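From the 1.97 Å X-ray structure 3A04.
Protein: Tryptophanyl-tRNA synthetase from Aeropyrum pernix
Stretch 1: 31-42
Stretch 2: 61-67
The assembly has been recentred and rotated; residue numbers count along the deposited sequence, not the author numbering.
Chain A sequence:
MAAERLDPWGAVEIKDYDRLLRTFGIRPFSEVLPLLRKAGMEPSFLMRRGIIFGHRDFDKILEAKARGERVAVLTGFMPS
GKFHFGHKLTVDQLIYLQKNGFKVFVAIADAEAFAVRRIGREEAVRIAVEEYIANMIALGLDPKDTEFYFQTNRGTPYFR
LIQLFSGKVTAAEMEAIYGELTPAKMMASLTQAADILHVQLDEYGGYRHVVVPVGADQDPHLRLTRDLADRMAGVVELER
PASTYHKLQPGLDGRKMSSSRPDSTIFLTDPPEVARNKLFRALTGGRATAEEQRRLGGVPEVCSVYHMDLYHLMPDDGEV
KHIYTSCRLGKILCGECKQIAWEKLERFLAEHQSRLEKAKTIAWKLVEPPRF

Stretch 1 (31-42) EVLPLLRKAGME
Stretch 2 61-67: ILEAKAR

What holds the centre of this contact together? Leu62 does, the residue with the largest area covered by the other stretch. Its CA-to-CB bond points toward stretch 1, and its m, t rotamer (chi1 -77°, chi2 174°) sets the two methyls among five apolar partners. Leu62 CD1 lies 4.0 Å from Val32 CB and 3.7 Å from Leu36 CD1; Leu62 CD2 lies 4.1 Å from Ala39 CB and 3.8 Å from Met41 SD; and Leu62 CB rests 4.1 Å from Leu35 CB. These are van der Waals distances, and burying the leucine among such groups removes hydrocarbon from water. Val32 (chi1 -62°, m) and Leu35 (chi1 -85°, chi2 161°) point toward stretch 2. Leu36 points away at its CB, but with chi1 off-rotamer at -144° and chi2 at 43° its end comes back to meet Leu62.

How do the backbones run to make this possible? Helix 33-38 and helix 61-66, the latter beginning earlier in the chain, lie nearly parallel, with N-to-C directions 20° apart, a signed crossing angle of 20° and a closest axis approach of 9.0 Å. The register is set near their C-terminal ends, where the CA atoms of Ala39 and Ala66 are 4.7 Å apart. Small side chains permit this approach: Ala39 CB and Ala66 CB are 4.5 Å apart, and Ala66 CB also lies 4.2 Å from Lys38 O. Main-chain bonds from Leu36 N to Val32 O (2.8 Å) and from Ala39 N to Leu35 O (2.8 Å) keep stretch 1 helical; in stretch 2, Lys65 N to Ile61 O (2.9 Å) and Ala66 N to Leu62 O (2.8 Å) do the same.

How does stretch 1 leave its helix and still deliver Met41 to the contact? It turns through a Schellman motif at Gly40, whose positive phi (75/34) is a conformation that favours glycine. Gly40 N bonds to Arg37 O at 2.7 Å and Met41 N to Leu36 O at 3.1 Å, closing the last turn. Met41 then takes an extended backbone (-128/138) and points toward stretch 2 with chi values of -69°, 177° and 58°, which bring its sulfur to Leu62.

What happens at the polar edge? Long side chains contribute their aliphatic portions, and no hydrogen bond crosses between the stretches. Lys65, with chi1 to chi3 all t and chi4 at -63°, lays its CD 4.0 Å from Met41 SD and 4.3 Å from Ala39 CB, while its NZ is hydrogen-bonded elsewhere in the structure. Glu63 points sideways at its CB, yet its end comes nearer through chi1 -81° and chi2 161°, and its CG packs 3.7 Å from Leu35 CD2. In all, 409 Å² is buried, counting both sides, by a contact that rests on apolar packing.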

# COMPACT_ATOMS: atom_id res chain seq x y z
N GLU A 31 38.11 1.86 4.14
CA GLU A 31 38.14 3.34 4.07
C GLU A 31 37.42 3.98 5.27
O GLU A 31 37.66 5.15 5.61
CB GLU A 31 37.55 3.83 2.75
CG GLU A 31 38.26 3.28 1.49
CD GLU A 31 37.63 3.86 0.18
OE1 GLU A 31 36.61 4.63 0.26
OE2 GLU A 31 38.16 3.55 -0.93
N VAL A 32 36.57 3.22 5.99
CA VAL A 32 35.93 3.84 7.14
C VAL A 32 36.66 3.60 8.42
O VAL A 32 36.20 4.06 9.46
CB VAL A 32 34.43 3.42 7.37
CG1 VAL A 32 33.56 3.81 6.22
CG2 VAL A 32 34.27 1.87 7.75
N LEU A 33 37.80 2.92 8.40
CA LEU A 33 38.49 2.62 9.65
C LEU A 33 38.76 3.86 10.50
O LEU A 33 38.46 3.88 11.72
CB LEU A 33 39.72 1.70 9.45
CG LEU A 33 39.28 0.30 8.95
CD1 LEU A 33 40.40 -0.60 8.38
CD2 LEU A 33 38.43 -0.51 10.01
N PRO A 34 39.28 4.94 9.86
CA PRO A 34 39.62 6.10 10.65
C PRO A 34 38.33 6.73 11.20
O PRO A 34 38.30 7.17 12.34
CB PRO A 34 40.29 7.04 9.62
CG PRO A 34 40.88 6.10 8.55
CD PRO A 34 39.79 5.02 8.47
N LEU A 35 37.24 6.73 10.42
CA LEU A 35 35.98 7.26 10.98
C LEU A 35 35.47 6.41 12.13
O LEU A 35 34.95 6.90 13.15
CB LEU A 35 34.91 7.45 9.87
CG LEU A 35 35.08 8.82 9.19
CD1 LEU A 35 34.40 8.88 7.84
CD2 LEU A 35 34.71 10.03 10.13
N LEU A 36 35.63 5.10 11.95
CA LEU A 36 35.22 4.14 13.00
C LEU A 36 35.93 4.47 14.32
O LEU A 36 35.32 4.66 15.34
CB LEU A 36 35.54 2.74 12.48
CG LEU A 36 34.68 1.52 12.75
CD1 LEU A 36 33.20 1.71 12.63
CD2 LEU A 36 35.13 0.41 11.78
N ARG A 37 37.25 4.59 14.29
CA ARG A 37 38.00 5.19 15.45
C ARG A 37 37.45 6.51 16.04
O ARG A 37 37.22 6.62 17.25
CB ARG A 37 39.42 5.45 15.04
CG ARG A 37 40.27 4.21 14.71
CD ARG A 37 41.80 4.57 14.67
NE ARG A 37 42.21 5.43 15.79
CZ ARG A 37 42.60 4.99 16.99
NH1 ARG A 37 42.63 3.68 17.26
NH2 ARG A 37 42.98 5.87 17.93
N LYS A 38 37.25 7.51 15.19
CA LYS A 38 36.83 8.81 15.69
C LYS A 38 35.48 8.65 16.36
O LYS A 38 35.21 9.30 17.37
CB LYS A 38 36.80 9.87 14.57
CG LYS A 38 38.21 10.17 13.94
CD LYS A 38 38.09 10.92 12.59
CE LYS A 38 39.31 10.77 11.67
NZ LYS A 38 38.88 10.63 10.22
N ALA A 39 34.64 7.73 15.83
CA ALA A 39 33.36 7.43 16.52
C ALA A 39 33.51 6.57 17.82
O ALA A 39 32.50 6.26 18.48
CB ALA A 39 32.29 6.85 15.53
N GLY A 40 34.75 6.26 18.21
CA GLY A 40 34.96 5.51 19.46
C GLY A 40 34.60 4.02 19.34
O GLY A 40 34.17 3.45 20.29
N MET A 41 34.82 3.41 18.18
CA MET A 41 34.34 2.07 17.87
C MET A 41 35.56 1.29 17.39
O MET A 41 36.34 1.83 16.64
CB MET A 41 33.25 2.12 16.75
CG MET A 41 31.93 2.77 17.21
SD MET A 41 30.72 2.88 15.85
CE MET A 41 30.54 1.13 15.33
N GLU A 42 35.70 0.05 17.83
CA GLU A 42 36.71 -0.86 17.25
C GLU A 42 36.02 -1.86 16.33
O GLU A 42 34.89 -2.27 16.62
CB GLU A 42 37.45 -1.62 18.36
CG GLU A 42 38.38 -0.74 19.19
CD GLU A 42 39.65 -0.27 18.41
OE1 GLU A 42 40.20 -1.02 17.56
OE2 GLU A 42 40.09 0.88 18.66
N ILE A 61 27.32 8.11 8.20
CA ILE A 61 26.67 7.69 9.46
C ILE A 61 27.58 7.95 10.64
O ILE A 61 27.14 8.44 11.68
CB ILE A 61 26.38 6.15 9.45
CG1 ILE A 61 25.61 5.76 8.19
CG2 ILE A 61 25.63 5.76 10.76
CD1 ILE A 61 24.17 6.49 8.17
N LEU A 62 28.84 7.55 10.49
CA LEU A 62 29.81 7.57 11.57
C LEU A 62 30.11 9.07 11.88
O LEU A 62 30.27 9.46 13.06
CB LEU A 62 31.09 6.81 11.09
CG LEU A 62 30.91 5.26 11.11
CD1 LEU A 62 32.13 4.52 10.47
CD2 LEU A 62 30.57 4.70 12.51
N GLU A 63 30.08 9.90 10.82
CA GLU A 63 30.28 11.39 11.03
C GLU A 63 29.16 11.91 11.90
O GLU A 63 29.39 12.64 12.93
CB GLU A 63 30.38 12.14 9.67
CG GLU A 63 31.82 12.07 9.02
CD GLU A 63 31.91 12.37 7.50
OE1 GLU A 63 30.88 12.67 6.83
OE2 GLU A 63 33.04 12.29 6.94
N ALA A 64 27.92 11.57 11.54
CA ALA A 64 26.80 11.98 12.45
C ALA A 64 26.96 11.48 13.88
O ALA A 64 26.77 12.24 14.91
CB ALA A 64 25.46 11.50 11.87
N LYS A 65 27.29 10.17 14.00
CA LYS A 65 27.47 9.64 15.32
C LYS A 65 28.55 10.37 16.16
O LYS A 65 28.36 10.56 17.39
CB LYS A 65 27.85 8.17 15.24
CG LYS A 65 27.72 7.43 16.54
CD LYS A 65 28.14 5.96 16.30
CE LYS A 65 27.57 5.12 17.42
NZ LYS A 65 28.10 5.48 18.80
N ALA A 66 29.69 10.62 15.54
CA ALA A 66 30.78 11.33 16.25
C ALA A 66 30.38 12.76 16.73
O ALA A 66 30.88 13.23 17.72
CB ALA A 66 32.09 11.34 15.42
N ARG A 67 29.47 13.45 16.05
CA ARG A 67 29.13 14.77 16.55
C ARG A 67 27.99 14.65 17.52
O ARG A 67 27.50 15.68 18.01
CB ARG A 67 28.79 15.76 15.46
CG ARG A 67 27.68 15.36 14.49
CD ARG A 67 27.26 16.61 13.65
NE ARG A 67 26.38 16.19 12.59
CZ ARG A 67 26.77 15.81 11.38
NH1 ARG A 67 28.05 15.85 11.07
NH2 ARG A 67 25.86 15.39 10.50